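Local coordinates for protein LbaCas13a H328A (C2c2) (Lachnospiraceae bacterium NK4A179, PDB 5WLH) that binds a CRISPR guide RNA and, as a Cas13a-type nuclease, probably uses it to find and cleave complementary RNA, at residues Ile36-Arg48 against Asp934-Ile946. Numbering follows the deposited sequence.
Sequences ILYNDPSRYGKSR and DIYRRASETGTEI. With nucleotides of chain B.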
loop_
_atom_site.group_PDB
_atom_site.type_symbol
_atom_site.label_atom_id
_atom_site.label_comp_id
_atom_site.label_asym_id
_atom_site.label_seq_id
_atom_site.Cartn_x
_atom_site.Cartn_y
_atom_site.Cartn_z
ATOM N N ILE A 36 -20.791 -5.242 -15.602
ATOM C CA ILE A 36 -21.597 -4.089 -15.974
ATOM C C ILE A 36 -20.723 -2.858 -16.089
ATOM O O ILE A 36 -19.666 -2.743 -15.460
ATOM C CB ILE A 36 -22.742 -3.819 -14.971
ATOM C CG1 ILE A 36 -22.175 -3.496 -13.578
ATOM C CG2 ILE A 36 -23.681 -4.973 -14.964
ATOM C CD1 ILE A 36 -23.143 -2.708 -12.680
ATOM N N LEU A 37 -21.181 -1.926 -16.919
ATOM C CA LEU A 37 -20.679 -0.565 -16.951
ATOM C C LEU A 37 -21.687 0.332 -16.265
ATOM O O LEU A 37 -22.897 0.190 -16.470
ATOM C CB LEU A 37 -20.482 -0.063 -18.389
ATOM C CG LEU A 37 -19.300 -0.535 -19.215
ATOM C CD1 LEU A 37 -19.250 0.316 -20.495
ATOM C CD2 LEU A 37 -18.034 -0.347 -18.408
ATOM N N TYR A 38 -21.197 1.253 -15.454
ATOM C CA TYR A 38 -22.094 2.202 -14.820
ATOM C C TYR A 38 -21.452 3.566 -14.698
ATOM O O TYR A 38 -20.241 3.702 -14.498
ATOM C CB TYR A 38 -22.570 1.720 -13.448
ATOM C CG TYR A 38 -21.511 1.568 -12.360
ATOM C CD1 TYR A 38 -20.676 0.469 -12.322
ATOM C CD2 TYR A 38 -21.419 2.505 -11.328
ATOM C CE1 TYR A 38 -19.741 0.312 -11.290
ATOM C CE2 TYR A 38 -20.506 2.355 -10.294
ATOM C CZ TYR A 38 -19.666 1.258 -10.288
ATOM O OH TYR A 38 -18.751 1.109 -9.262
ATOM N N ASN A 39 -22.295 4.577 -14.832
ATOM C CA ASN A 39 -21.877 5.961 -14.701
ATOM C C ASN A 39 -21.856 6.359 -13.237
ATOM O O ASN A 39 -22.741 5.984 -12.464
ATOM C CB ASN A 39 -22.818 6.862 -15.496
ATOM C CG ASN A 39 -23.079 6.319 -16.894
ATOM O OD1 ASN A 39 -22.189 6.344 -17.751
ATOM N ND2 ASN A 39 -24.291 5.795 -17.123
ATOM N N ASP A 40 -20.821 7.104 -12.850
ATOM C CA ASP A 40 -20.619 7.416 -11.449
ATOM C C ASP A 40 -20.102 8.841 -11.306
ATOM O O ASP A 40 -19.141 9.208 -11.995
ATOM C CB ASP A 40 -19.627 6.429 -10.841
ATOM C CG ASP A 40 -19.515 6.575 -9.338
ATOM O OD1 ASP A 40 -20.561 6.521 -8.663
ATOM O OD2 ASP A 40 -18.383 6.748 -8.831
ATOM N N PRO A 41 -20.701 9.670 -10.438
ATOM C CA PRO A 41 -21.896 9.384 -9.645
ATOM C C PRO A 41 -23.177 9.503 -10.473
ATOM O O PRO A 41 -23.271 10.324 -11.392
ATOM C CB PRO A 41 -21.855 10.458 -8.557
ATOM C CG PRO A 41 -21.196 11.618 -9.219
ATOM C CD PRO A 41 -20.223 11.053 -10.227
ATOM N N SER A 42 -24.160 8.673 -10.151
ATOM C CA SER A 42 -25.441 8.720 -10.831
ATOM C C SER A 42 -26.511 8.291 -9.843
ATOM O O SER A 42 -26.219 7.925 -8.704
ATOM C CB SER A 42 -25.445 7.828 -12.069
ATOM O OG SER A 42 -26.569 8.098 -12.870
ATOM N N ARG A 43 -27.760 8.379 -10.278
ATOM C CA ARG A 43 -28.888 7.936 -9.476
ATOM C C ARG A 43 -29.298 6.541 -9.931
ATOM O O ARG A 43 -29.061 6.151 -11.076
ATOM C CB ARG A 43 -30.065 8.913 -9.593
ATOM C CG ARG A 43 -30.218 9.844 -8.388
ATOM C CD ARG A 43 -31.015 11.117 -8.699
ATOM N NE ARG A 43 -30.335 11.995 -9.648
ATOM C CZ ARG A 43 -30.796 13.182 -10.038
ATOM N NH1 ARG A 43 -31.942 13.643 -9.552
ATOM N NH2 ARG A 43 -30.109 13.911 -10.911
ATOM N N TYR A 44 -29.878 5.770 -9.012
ATOM C CA TYR A 44 -30.440 4.483 -9.392
ATOM C C TYR A 44 -31.469 4.683 -10.498
ATOM O O TYR A 44 -32.338 5.554 -10.396
ATOM C CB TYR A 44 -31.092 3.832 -8.171
ATOM C CG TYR A 44 -31.849 2.567 -8.438
ATOM C CD1 TYR A 44 -31.227 1.469 -9.005
ATOM C CD2 TYR A 44 -33.188 2.451 -8.071
ATOM C CE1 TYR A 44 -31.916 0.294 -9.230
ATOM C CE2 TYR A 44 -33.884 1.280 -8.273
ATOM C CZ TYR A 44 -33.253 0.209 -8.856
ATOM O OH TYR A 44 -33.939 -0.952 -9.070
ATOM N N GLY A 45 -31.373 3.872 -11.550
ATOM C CA GLY A 45 -32.190 4.043 -12.736
ATOM C C GLY A 45 -31.514 4.834 -13.829
ATOM O O GLY A 45 -32.030 4.885 -14.953
ATOM N N LYS A 46 -30.369 5.447 -13.528
ATOM C CA LYS A 46 -29.608 6.228 -14.494
ATOM C C LYS A 46 -28.138 5.841 -14.497
ATOM O O LYS A 46 -27.355 6.447 -15.236
ATOM C CB LYS A 46 -29.727 7.736 -14.205
ATOM C CG LYS A 46 -31.157 8.272 -14.153
ATOM C CD LYS A 46 -31.402 9.267 -15.280
ATOM C CE LYS A 46 -32.878 9.647 -15.390
ATOM N NZ LYS A 46 -33.492 9.214 -16.685
ATOM N N SER A 47 -27.739 4.854 -13.696
ATOM C CA SER A 47 -26.323 4.524 -13.548
ATOM C C SER A 47 -25.927 3.319 -14.389
ATOM O O SER A 47 -25.058 3.413 -15.265
ATOM C CB SER A 47 -25.996 4.256 -12.074
ATOM O OG SER A 47 -24.632 3.897 -11.936
ATOM N N ARG A 48 -26.524 2.170 -14.104
ATOM C CA ARG A 48 -26.124 0.933 -14.751
ATOM C C ARG A 48 -26.560 0.924 -16.209
ATOM O O ARG A 48 -27.725 1.190 -16.512
ATOM C CB ARG A 48 -26.736 -0.248 -14.011
ATOM C CG ARG A 48 -26.587 -1.552 -14.713
ATOM C CD ARG A 48 -27.060 -2.698 -13.824
ATOM N NE ARG A 48 -27.099 -3.952 -14.553
ATOM C CZ ARG A 48 -27.325 -5.142 -13.997
ATOM N NH1 ARG A 48 -27.336 -6.228 -14.754
ATOM N NH2 ARG A 48 -27.527 -5.248 -12.693
ATOM N N ASP A 934 -18.527 4.644 0.168
ATOM C CA ASP A 934 -18.473 4.765 -1.283
ATOM C C ASP A 934 -18.919 3.477 -1.964
ATOM O O ASP A 934 -19.571 3.511 -3.017
ATOM C CB ASP A 934 -17.054 5.146 -1.706
ATOM C CG ASP A 934 -16.974 5.520 -3.167
ATOM O OD1 ASP A 934 -17.560 6.560 -3.539
ATOM O OD2 ASP A 934 -16.332 4.781 -3.941
ATOM N N ILE A 935 -18.577 2.331 -1.379
ATOM C CA ILE A 935 -19.009 1.050 -1.936
ATOM C C ILE A 935 -20.523 0.934 -1.889
ATOM O O ILE A 935 -21.165 0.533 -2.868
ATOM C CB ILE A 935 -18.366 -0.119 -1.183
ATOM C CG1 ILE A 935 -16.834 -0.082 -1.317
ATOM C CG2 ILE A 935 -18.929 -1.444 -1.740
ATOM C CD1 ILE A 935 -16.131 -0.844 -0.194
ATOM N N TYR A 936 -21.109 1.226 -0.727
ATOM C CA TYR A 936 -22.555 1.129 -0.619
ATOM C C TYR A 936 -23.225 2.127 -1.550
ATOM O O TYR A 936 -24.269 1.834 -2.142
ATOM C CB TYR A 936 -22.973 1.351 0.825
ATOM C CG TYR A 936 -22.782 0.104 1.665
ATOM C CD1 TYR A 936 -23.427 -1.084 1.336
ATOM C CD2 TYR A 936 -21.939 0.106 2.761
ATOM C CE1 TYR A 936 -23.244 -2.228 2.092
ATOM C CE2 TYR A 936 -21.756 -1.039 3.529
ATOM C CZ TYR A 936 -22.405 -2.193 3.188
ATOM O OH TYR A 936 -22.229 -3.326 3.944
ATOM N N ARG A 937 -22.633 3.314 -1.684
ATOM C CA ARG A 937 -23.158 4.314 -2.605
ATOM C C ARG A 937 -23.216 3.765 -4.025
ATOM O O ARG A 937 -24.231 3.902 -4.720
ATOM C CB ARG A 937 -22.276 5.561 -2.552
ATOM C CG ARG A 937 -22.697 6.685 -3.473
ATOM C CD ARG A 937 -21.648 7.811 -3.424
ATOM N NE ARG A 937 -20.375 7.439 -4.041
ATOM C CZ ARG A 937 -20.160 7.348 -5.350
ATOM N NH1 ARG A 937 -21.140 7.600 -6.215
ATOM N NH2 ARG A 937 -18.964 6.989 -5.803
ATOM N N ARG A 938 -22.123 3.144 -4.475
ATOM C CA ARG A 938 -22.063 2.638 -5.838
ATOM C C ARG A 938 -22.895 1.375 -6.006
ATOM O O ARG A 938 -23.552 1.201 -7.037
ATOM C CB ARG A 938 -20.599 2.414 -6.247
ATOM C CG ARG A 938 -19.842 3.738 -6.470
ATOM C CD ARG A 938 -18.396 3.509 -6.930
ATOM N NE ARG A 938 -17.525 3.169 -5.797
ATOM C CZ ARG A 938 -17.097 1.938 -5.533
ATOM N NH1 ARG A 938 -17.462 0.930 -6.307
ATOM N NH2 ARG A 938 -16.307 1.710 -4.486
ATOM N N ALA A 939 -22.916 0.501 -4.991
ATOM C CA ALA A 939 -23.839 -0.631 -5.029
ATOM C C ALA A 939 -25.276 -0.135 -5.141
ATOM O O ALA A 939 -26.060 -0.653 -5.942
ATOM C CB ALA A 939 -23.672 -1.503 -3.782
ATOM N N SER A 940 -25.611 0.906 -4.381
ATOM C CA SER A 940 -26.980 1.416 -4.378
ATOM C C SER A 940 -27.358 1.976 -5.743
ATOM O O SER A 940 -28.415 1.635 -6.291
ATOM C CB SER A 940 -27.144 2.464 -3.274
ATOM O OG SER A 940 -28.400 3.130 -3.351
ATOM N N GLU A 941 -26.477 2.783 -6.342
ATOM C CA GLU A 941 -26.831 3.459 -7.590
ATOM C C GLU A 941 -26.948 2.482 -8.747
ATOM O O GLU A 941 -27.693 2.751 -9.692
ATOM C CB GLU A 941 -25.824 4.564 -7.923
ATOM C CG GLU A 941 -24.573 4.087 -8.648
ATOM C CD GLU A 941 -23.469 5.141 -8.682
ATOM O OE1 GLU A 941 -23.725 6.315 -8.356
ATOM O OE2 GLU A 941 -22.339 4.776 -9.044
ATOM N N THR A 942 -26.245 1.345 -8.684
ATOM C CA THR A 942 -26.341 0.293 -9.683
ATOM C C THR A 942 -27.395 -0.745 -9.365
ATOM O O THR A 942 -27.531 -1.710 -10.120
ATOM C CB THR A 942 -24.999 -0.419 -9.860
ATOM O OG1 THR A 942 -24.639 -1.079 -8.644
ATOM C CG2 THR A 942 -23.943 0.573 -10.243
ATOM N N GLY A 943 -28.123 -0.565 -8.275
ATOM C CA GLY A 943 -29.169 -1.498 -7.906
ATOM C C GLY A 943 -28.654 -2.865 -7.540
ATOM O O GLY A 943 -29.342 -3.867 -7.759
ATOM N N THR A 944 -27.457 -2.932 -6.971
ATOM C CA THR A 944 -26.843 -4.202 -6.630
ATOM C C THR A 944 -27.181 -4.522 -5.183
ATOM O O THR A 944 -26.834 -3.747 -4.285
ATOM C CB THR A 944 -25.327 -4.146 -6.836
ATOM O OG1 THR A 944 -25.053 -3.743 -8.184
ATOM C CG2 THR A 944 -24.697 -5.514 -6.594
ATOM N N GLU A 945 -27.901 -5.627 -4.973
ATOM C CA GLU A 945 -28.136 -6.136 -3.629
ATOM C C GLU A 945 -26.814 -6.346 -2.932
ATOM O O GLU A 945 -25.887 -6.924 -3.503
ATOM C CB GLU A 945 -28.872 -7.480 -3.654
ATOM C CG GLU A 945 -30.237 -7.484 -4.313
ATOM C CD GLU A 945 -30.188 -8.059 -5.723
ATOM O OE1 GLU A 945 -30.894 -9.067 -5.970
ATOM O OE2 GLU A 945 -29.429 -7.542 -6.575
ATOM N N ILE A 946 -26.744 -5.937 -1.676
ATOM C CA ILE A 946 -25.495 -6.041 -0.945
ATOM C C ILE A 946 -25.799 -6.361 0.511
ATOM O O ILE A 946 -26.572 -5.653 1.170
ATOM C CB ILE A 946 -24.646 -4.763 -1.094
ATOM C CG1 ILE A 946 -23.206 -5.020 -0.679
ATOM C CG2 ILE A 946 -25.263 -3.556 -0.391
ATOM C CD1 ILE A 946 -22.253 -4.041 -1.298
ATOM P P A B 25 -11.015 0.419 -9.808
ATOM O OP1 A B 25 -12.487 0.642 -9.918
ATOM O OP2 A B 25 -10.103 1.020 -10.807
ATOM O "O5'" A B 25 -10.582 0.918 -8.366
ATOM C "C5'" A B 25 -9.275 0.683 -7.859
ATOM C "C4'" A B 25 -9.331 0.232 -6.424
ATOM O "O4'" A B 25 -9.686 1.350 -5.565
ATOM C "C3'" A B 25 -10.347 -0.875 -6.129
ATOM O "O3'" A B 25 -9.789 -1.757 -5.164
ATOM C "C2'" A B 25 -11.489 -0.126 -5.459
ATOM O "O2'" A B 25 -12.278 -0.923 -4.598
ATOM C "C1'" A B 25 -10.721 0.939 -4.692
ATOM N N9 A B 25 -11.542 2.073 -4.288
ATOM C C8 A B 25 -12.635 2.589 -4.940
ATOM N N7 A B 25 -13.208 3.576 -4.291
ATOM C C5 A B 25 -12.440 3.697 -3.142
ATOM C C6 A B 25 -12.527 4.563 -2.046
ATOM N N6 A B 25 -13.473 5.500 -1.948
ATOM N N1 A B 25 -11.625 4.423 -1.053
ATOM C C2 A B 25 -10.680 3.481 -1.155
ATOM N N3 A B 25 -10.504 2.605 -2.145
ATOM C C4 A B 25 -11.422 2.772 -3.113
HETATM O O HOH W 1 -28.798 2.332 -12.294
HETATM O O HOH W 2 -26.952 -4.099 -10.491
#
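At a Schellman motif, the C-terminal end of helix 915-941 meets strand 33-39 of the N-terminal hairpin and the loop after it, with E941 and T942 touching Y38, D40, S42 and S47. Helix and loop share a salt-bridge network. R937 grips D40 end-on, R937 NH2 to D40 OD2 at 3.1 Å and R937 NH1 to D40 OD1 at 2.7 Å, the two flat groups nearly coplanar; its NE and NH2 also hold D934 OD1 side-on. Arginine suits this place because its planar donors can serve two carboxylates at once. R938 bends at chi3, which lets NE reach D934 OD2, near crRNA nucleotide A25 of chain B, while R938 NH1 points edge-on at Y38 OH (3.2 Å); its NH2 pairs with E490 of helix 486-517. A chi1 of 84° and an extended chain beyond CG carry the E941 carboxylate to the loop. There S42 N donates to E941 OE1 from above the carboxylate plane (3.0 Å), and E941 OE2 lies at the edge of the Y38 ring. T942 supplies a methyl for one face of that ring, CG2 lying 3.6 Å from the Y38 centroid in a CH-pi contact; tyrosine thus offers both a face and a hydroxyl acceptor. G943, with positive phi, turns the chain where Y44 CE1 packs 3.5 Å from G943 CA, a spot with no room for a side chain. One water joins E941 O to the backbone N of G45 and R48. D40 OD1 and E941 OE2 approach to 2.5 Å, so one of these acids probably carries a proton, leaving a shared negative charge that R937, itself divided with D934, would partly offset.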